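Class I phosphodiesterase PDEB1 (Leishmania major, PDB 2R8Q) is a class I enzyme of the cyclic nucleotide phosphodiesterase family, modelled here as its all-helical catalytic domain with zinc, magnesium and 3-isobutyl-1-methylxanthine bound. Local coordinates at residues T82-N85 / F86-C90; E123-E127 / L128-V132. All blocks are in the same frame, centred on the assembly; numbering follows the deposited sequence.

In the fold
Both contacts are local, made between residues three to five apart, and follow one another along the chain, with centres 21 Å and nearest atoms about 5 Å apart. Contact 1 lies within helix 80-92, and every participating residue is buried; its chemistry is the repeat of main-chain bonds with two side-chain pairs, Leu83 with Ile87 and Leu84 with Leu88, packed on adjoining flanks. Contact 2 is the start of helix 127-139, only partly buried, and there side chains join the main chain in the polar work, a threonine and a glutamate each accepting a backbone N-H in a capping box. The two helices pack together: Phe86 touches Val135, Leu138 and Val139, farther along the helix that contact 2 begins.

Contact 1 (T82-N85 / F86-C90); sequences TLLN and FILQC
Ile87 packs back against Leu83, one turn earlier in the same helix, and its side chain is the one to follow outward. CB sits between two carbonyl oxygens, Leu84 O and Leu83 O, the latter accepting the backbone bond from Ile87 N at 3.0 Å. CG1 comes closer still, 3.3 Å from Leu83 O, because chi1 of -66° sets it beside the backbone N and turns it back toward the preceding turn. From there chi2 of 169° extends the chain, and CD1, still 3.7 Å from Leu83 O, reaches Leu83 CG at 4.1 Å, the two side chains crossing at a slant. Leu88 repeats the pattern one residue on: its CG lies 3.4 Å from Leu84 O and its CD1 4.2 Å from Leu84 CG. Leu88 N bonds Leu84 O, and Phe86 N to Thr82 O and Gln89 N to Asn85 O (2.8 Å) complete the run of i+4 to i bonds.

Around the helix, Leu83, Leu84 and Ile87 meet Tyr64 of helix 55-68, and Leu84 and Leu88 meet Val27 of helix 21-28. Asn85 OD1 accepts from Arg24 NH1 and its ND2 donates to Ala188 O, while the Phe86 ring rests on helix 127-139.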
ATOM      1  N   THR A  82     -25.297  -4.693   0.397  1.00 18.69           N
ATOM      2  CA  THR A  82     -23.853  -4.817   0.549  1.00 17.38           C
ATOM      3  C   THR A  82     -23.213  -4.809  -0.834  1.00 17.54           C
ATOM      4  O   THR A  82     -22.214  -4.126  -1.056  1.00 17.43           O
ATOM      5  CB  THR A  82     -23.471  -6.119   1.267  1.00 18.13           C
ATOM      6  OG1 THR A  82     -24.154  -6.186   2.527  1.00 18.40           O
ATOM      7  CG2 THR A  82     -21.972  -6.164   1.512  1.00 17.95           C
ATOM      8  N   LEU A  83     -23.791  -5.574  -1.756  1.00 16.07           N
ATOM      9  CA  LEU A  83     -23.276  -5.637  -3.123  1.00 17.05           C
ATOM     10  C   LEU A  83     -23.311  -4.261  -3.787  1.00 17.10           C
ATOM     11  O   LEU A  83     -22.334  -3.842  -4.410  1.00 16.67           O
ATOM     12  CB  LEU A  83     -24.093  -6.623  -3.961  1.00 17.90           C
ATOM     13  CG  LEU A  83     -23.735  -6.709  -5.449  1.00 17.90           C
ATOM     14  CD1 LEU A  83     -22.285  -7.160  -5.602  1.00 19.35           C
ATOM     15  CD2 LEU A  83     -24.666  -7.676  -6.150  1.00 19.35           C
ATOM     16  N   LEU A  84     -24.433  -3.556  -3.662  1.00 16.97           N
ATOM     17  CA  LEU A  84     -24.547  -2.238  -4.278  1.00 16.99           C
ATOM     18  C   LEU A  84     -23.548  -1.257  -3.658  1.00 17.68           C
ATOM     19  O   LEU A  84     -22.903  -0.486  -4.375  1.00 18.11           O
ATOM     20  CB  LEU A  84     -25.984  -1.706  -4.155  1.00 17.23           C
ATOM     21  CG  LEU A  84     -26.287  -0.388  -4.882  1.00 16.75           C
ATOM     22  CD1 LEU A  84     -25.861  -0.476  -6.353  1.00 18.11           C
ATOM     23  CD2 LEU A  84     -27.780  -0.083  -4.779  1.00 19.20           C
ATOM     24  N   ASN A  85     -23.412  -1.281  -2.333  1.00 16.91           N
ATOM     25  CA  ASN A  85     -22.458  -0.390  -1.677  1.00 16.95           C
ATOM     26  C   ASN A  85     -21.051  -0.684  -2.187  1.00 15.99           C
ATOM     27  O   ASN A  85     -20.269   0.233  -2.429  1.00 16.55           O
ATOM     28  CB  ASN A  85     -22.476  -0.564  -0.157  1.00 17.51           C
ATOM     29  CG  ASN A  85     -23.680   0.091   0.496  1.00 18.88           C
ATOM     30  OD1 ASN A  85     -24.284   1.013  -0.059  1.00 19.13           O
ATOM     31  ND2 ASN A  85     -24.022  -0.373   1.697  1.00 22.11           N
ATOM     32  N   PHE A  86     -20.730  -1.967  -2.337  1.00 15.75           N
ATOM     33  CA  PHE A  86     -19.407  -2.365  -2.826  1.00 14.55           C
ATOM     34  C   PHE A  86     -19.167  -1.783  -4.220  1.00 16.21           C
ATOM     35  O   PHE A  86     -18.127  -1.180  -4.483  1.00 15.35           O
ATOM     36  CB  PHE A  86     -19.300  -3.891  -2.869  1.00 15.96           C
ATOM     37  CG  PHE A  86     -18.040  -4.397  -3.518  1.00 14.86           C
ATOM     38  CD1 PHE A  86     -16.821  -4.341  -2.841  1.00 15.83           C
ATOM     39  CD2 PHE A  86     -18.073  -4.930  -4.801  1.00 14.75           C
ATOM     40  CE1 PHE A  86     -15.656  -4.810  -3.439  1.00 15.87           C
ATOM     41  CE2 PHE A  86     -16.911  -5.403  -5.410  1.00 14.58           C
ATOM     42  CZ  PHE A  86     -15.704  -5.342  -4.726  1.00 14.87           C
ATOM     43  N   ILE A  87     -20.137  -1.954  -5.111  1.00 15.23           N
ATOM     44  CA  ILE A  87     -20.012  -1.431  -6.467  1.00 15.03           C
ATOM     45  C   ILE A  87     -19.779   0.082  -6.431  1.00 14.33           C
ATOM     46  O   ILE A  87     -18.912   0.602  -7.134  1.00 14.31           O
ATOM     47  CB  ILE A  87     -21.278  -1.747  -7.288  1.00 15.77           C
ATOM     48  CG1 ILE A  87     -21.400  -3.261  -7.475  1.00 16.23           C
ATOM     49  CG2 ILE A  87     -21.229  -1.036  -8.637  1.00 17.53           C
ATOM     50  CD1 ILE A  87     -22.734  -3.710  -8.047  1.00 17.94           C
ATOM     51  N   LEU A  88     -20.532   0.788  -5.593  1.00 14.83           N
ATOM     52  CA  LEU A  88     -20.387   2.239  -5.502  1.00 15.33           C
ATOM     53  C   LEU A  88     -19.089   2.680  -4.834  1.00 15.41           C
ATOM     54  O   LEU A  88     -18.553   3.735  -5.164  1.00 15.63           O
ATOM     55  CB  LEU A  88     -21.589   2.848  -4.773  1.00 16.53           C
ATOM     56  CG  LEU A  88     -22.911   2.728  -5.539  1.00 17.29           C
ATOM     57  CD1 LEU A  88     -24.055   3.221  -4.670  1.00 19.62           C
ATOM     58  CD2 LEU A  88     -22.826   3.540  -6.831  1.00 21.35           C
ATOM     59  N   GLN A  89     -18.588   1.885  -3.889  1.00 16.04           N
ATOM     60  CA  GLN A  89     -17.331   2.224  -3.231  1.00 15.53           C
ATOM     61  C   GLN A  89     -16.207   2.043  -4.249  1.00 15.87           C
ATOM     62  O   GLN A  89     -15.231   2.792  -4.248  1.00 16.68           O
ATOM     63  CB  GLN A  89     -17.098   1.334  -2.004  1.00 16.30           C
ATOM     64  CG  GLN A  89     -17.996   1.679  -0.808  1.00 17.76           C
ATOM     65  CD  GLN A  89     -17.610   2.983  -0.119  1.00 20.56           C
ATOM     66  OE1 GLN A  89     -16.766   3.738  -0.605  1.00 21.79           O
ATOM     67  NE2 GLN A  89     -18.238   3.255   1.026  1.00 20.01           N
ATOM     68  N   CYS A  90     -16.348   1.048  -5.124  1.00 15.94           N
ATOM     69  CA  CYS A  90     -15.346   0.827  -6.165  1.00 15.72           C
ATOM     70  C   CYS A  90     -15.391   2.000  -7.148  1.00 14.62           C
ATOM     71  O   CYS A  90     -14.361   2.586  -7.492  1.00 13.79           O
ATOM     72  CB  CYS A  90     -15.620  -0.479  -6.923  1.00 14.28           C
ATOM     73  SG  CYS A  90     -15.181  -2.011  -6.048  1.00 15.87           S
TER

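Contact 2 (E123-E127 / L128-V132); sequences ELLTE and LECYV
A capping box joins Thr126 and Glu129 where the loop after helix 102-118 turns into helix 127-139. Thr126 is the N-cap. Its OG1 accepts from Glu129 N at 3.2 Å. In return Glu129 OE1 accepts a hydrogen bond from Thr126 N, 3.0 Å long and nearly straight at 171°. The threonine hydroxyl can do this because chi1 of 63° lodges OG1 between its own backbone N and carbonyl carbon, facing the first turn. The glutamate chain runs extended beyond CG and passes close by, CG lying 3.1 Å from Thr126 OG1. Thr126 N meets OE1 on the anti side, 31° out of the carboxylate plane. Behind the cap the helix picks up its regular bonds, Cys130 N to Thr126 O at 3.1 Å and Tyr131 N to Glu127 O at 3.0 Å. Just before the cap, Leu125 turns toward the helix, its CB 4.1 Å from Cys130 SG.

Glu129 has further partners: OE1 forms a salt bridge with Arg242 NE of helix 239-254, probably favouring a charged carboxylate, and OE2 hydrogen-bonds Tyr202 OH of helix 197-212. Leu125 and Cys130 touch Leu116 of helix 102-118, and Leu125 packs on Val245 and Met246 of helix 239-254.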
ATOM      1  N   GLU A 123     -16.933 -24.273 -15.746  1.00 18.19           N
ATOM      2  CA  GLU A 123     -16.805 -25.716 -15.564  1.00 18.62           C
ATOM      3  C   GLU A 123     -15.447 -26.098 -14.992  1.00 19.17           C
ATOM      4  O   GLU A 123     -15.254 -27.219 -14.517  1.00 19.39           O
ATOM      5  CB  GLU A 123     -17.012 -26.431 -16.898  1.00 20.95           C
ATOM      6  CG  GLU A 123     -18.432 -26.349 -17.414  1.00 23.17           C
ATOM      7  CD  GLU A 123     -18.573 -26.903 -18.815  1.00 26.52           C
ATOM      8  OE1 GLU A 123     -17.607 -27.517 -19.318  1.00 28.22           O
ATOM      9  OE2 GLU A 123     -19.655 -26.726 -19.411  1.00 29.56           O
ATOM     10  N   LEU A 124     -14.508 -25.160 -15.036  1.00 18.03           N
ATOM     11  CA  LEU A 124     -13.162 -25.402 -14.534  1.00 17.93           C
ATOM     12  C   LEU A 124     -12.971 -24.850 -13.123  1.00 18.50           C
ATOM     13  O   LEU A 124     -11.914 -25.043 -12.521  1.00 18.15           O
ATOM     14  CB  LEU A 124     -12.140 -24.743 -15.463  1.00 19.31           C
ATOM     15  CG  LEU A 124     -12.241 -25.077 -16.954  1.00 21.69           C
ATOM     16  CD1 LEU A 124     -11.358 -24.123 -17.751  1.00 22.83           C
ATOM     17  CD2 LEU A 124     -11.839 -26.521 -17.190  1.00 23.45           C
ATOM     18  N   LEU A 125     -13.994 -24.181 -12.597  1.00 18.00           N
ATOM     19  CA  LEU A 125     -13.913 -23.560 -11.274  1.00 17.23           C
ATOM     20  C   LEU A 125     -15.073 -23.896 -10.346  1.00 16.94           C
ATOM     21  O   LEU A 125     -16.100 -24.421 -10.778  1.00 18.64           O
ATOM     22  CB  LEU A 125     -13.881 -22.038 -11.432  1.00 17.87           C
ATOM     23  CG  LEU A 125     -12.831 -21.429 -12.358  1.00 17.27           C
ATOM     24  CD1 LEU A 125     -13.117 -19.942 -12.533  1.00 18.58           C
ATOM     25  CD2 LEU A 125     -11.440 -21.660 -11.774  1.00 17.66           C
ATOM     26  N   THR A 126     -14.904 -23.585  -9.062  1.00 17.45           N
ATOM     27  CA  THR A 126     -15.976 -23.795  -8.097  1.00 17.08           C
ATOM     28  C   THR A 126     -16.849 -22.545  -8.183  1.00 17.89           C
ATOM     29  O   THR A 126     -16.436 -21.536  -8.761  1.00 17.53           O
ATOM     30  CB  THR A 126     -15.449 -23.923  -6.651  1.00 17.62           C
ATOM     31  OG1 THR A 126     -14.805 -22.705  -6.257  1.00 16.17           O
ATOM     32  CG2 THR A 126     -14.469 -25.080  -6.548  1.00 18.23           C
ATOM     33  N   GLU A 127     -18.051 -22.603  -7.617  1.00 18.55           N
ATOM     34  CA  GLU A 127     -18.937 -21.445  -7.653  1.00 17.82           C
ATOM     35  C   GLU A 127     -18.324 -20.287  -6.869  1.00 16.71           C
ATOM     36  O   GLU A 127     -18.466 -19.128  -7.251  1.00 17.50           O
ATOM     37  CB  GLU A 127     -20.314 -21.800  -7.085  1.00 20.72           C
ATOM     38  CG  GLU A 127     -21.055 -22.841  -7.905  1.00 25.11           C
ATOM     39  CD  GLU A 127     -22.479 -23.057  -7.433  1.00 27.96           C
ATOM     40  OE1 GLU A 127     -22.681 -23.249  -6.217  1.00 30.65           O
ATOM     41  OE2 GLU A 127     -23.397 -23.041  -8.283  1.00 31.21           O
ATOM     42  N   LEU A 128     -17.634 -20.602  -5.778  1.00 16.47           N
ATOM     43  CA  LEU A 128     -16.993 -19.565  -4.979  1.00 16.33           C
ATOM     44  C   LEU A 128     -15.939 -18.837  -5.808  1.00 16.53           C
ATOM     45  O   LEU A 128     -15.826 -17.612  -5.746  1.00 16.59           O
ATOM     46  CB  LEU A 128     -16.339 -20.170  -3.730  1.00 17.21           C
ATOM     47  CG  LEU A 128     -15.543 -19.184  -2.866  1.00 19.02           C
ATOM     48  CD1 LEU A 128     -16.445 -18.050  -2.405  1.00 20.42           C
ATOM     49  CD2 LEU A 128     -14.948 -19.908  -1.666  1.00 20.44           C
ATOM     50  N   GLU A 129     -15.168 -19.592  -6.586  1.00 15.28           N
ATOM     51  CA  GLU A 129     -14.126 -18.997  -7.417  1.00 14.95           C
ATOM     52  C   GLU A 129     -14.723 -18.130  -8.520  1.00 15.11           C
ATOM     53  O   GLU A 129     -14.156 -17.097  -8.883  1.00 15.36           O
ATOM     54  CB  GLU A 129     -13.226 -20.101  -7.979  1.00 14.97           C
ATOM     55  CG  GLU A 129     -12.468 -20.800  -6.856  1.00 17.12           C
ATOM     56  CD  GLU A 129     -11.754 -22.067  -7.270  1.00 18.02           C
ATOM     57  OE1 GLU A 129     -12.191 -22.737  -8.231  1.00 17.51           O
ATOM     58  OE2 GLU A 129     -10.759 -22.411  -6.597  1.00 18.13           O
ATOM     59  N   CYS A 130     -15.878 -18.531  -9.046  1.00 15.40           N
ATOM     60  CA  CYS A 130     -16.536 -17.734 -10.079  1.00 15.63           C
ATOM     61  C   CYS A 130     -16.965 -16.401  -9.471  1.00 14.95           C
ATOM     62  O   CYS A 130     -16.796 -15.343 -10.082  1.00 15.18           O
ATOM     63  CB  CYS A 130     -17.760 -18.465 -10.631  1.00 15.35           C
ATOM     64  SG  CYS A 130     -17.354 -19.871 -11.686  1.00 18.14           S
ATOM     65  N   TYR A 131     -17.518 -16.464  -8.263  1.00 14.61           N
ATOM     66  CA  TYR A 131     -17.977 -15.280  -7.544  1.00 14.84           C
ATOM     67  C   TYR A 131     -16.808 -14.338  -7.275  1.00 14.06           C
ATOM     68  O   TYR A 131     -16.871 -13.148  -7.583  1.00 15.49           O
ATOM     69  CB  TYR A 131     -18.637 -15.703  -6.226  1.00 15.18           C
ATOM     70  CG  TYR A 131     -19.100 -14.565  -5.346  1.00 15.28           C
ATOM     71  CD1 TYR A 131     -19.926 -13.557  -5.849  1.00 17.12           C
ATOM     72  CD2 TYR A 131     -18.726 -14.501  -4.007  1.00 16.01           C
ATOM     73  CE1 TYR A 131     -20.362 -12.514  -5.037  1.00 16.31           C
ATOM     74  CE2 TYR A 131     -19.158 -13.461  -3.185  1.00 15.92           C
ATOM     75  CZ  TYR A 131     -19.974 -12.472  -3.710  1.00 17.27           C
ATOM     76  OH  TYR A 131     -20.385 -11.431  -2.911  1.00 17.76           O
ATOM     77  N   VAL A 132     -15.734 -14.878  -6.706  1.00 14.13           N
ATOM     78  CA  VAL A 132     -14.560 -14.070  -6.410  1.00 14.70           C
ATOM     79  C   VAL A 132     -13.964 -13.453  -7.676  1.00 14.30           C
ATOM     80  O   VAL A 132     -13.542 -12.300  -7.670  1.00 14.04           O
ATOM     81  CB  VAL A 132     -13.489 -14.909  -5.680  1.00 15.15           C
ATOM     82  CG1 VAL A 132     -12.214 -14.090  -5.494  1.00 15.48           C
ATOM     83  CG2 VAL A 132     -14.035 -15.365  -4.328  1.00 16.93           C
TER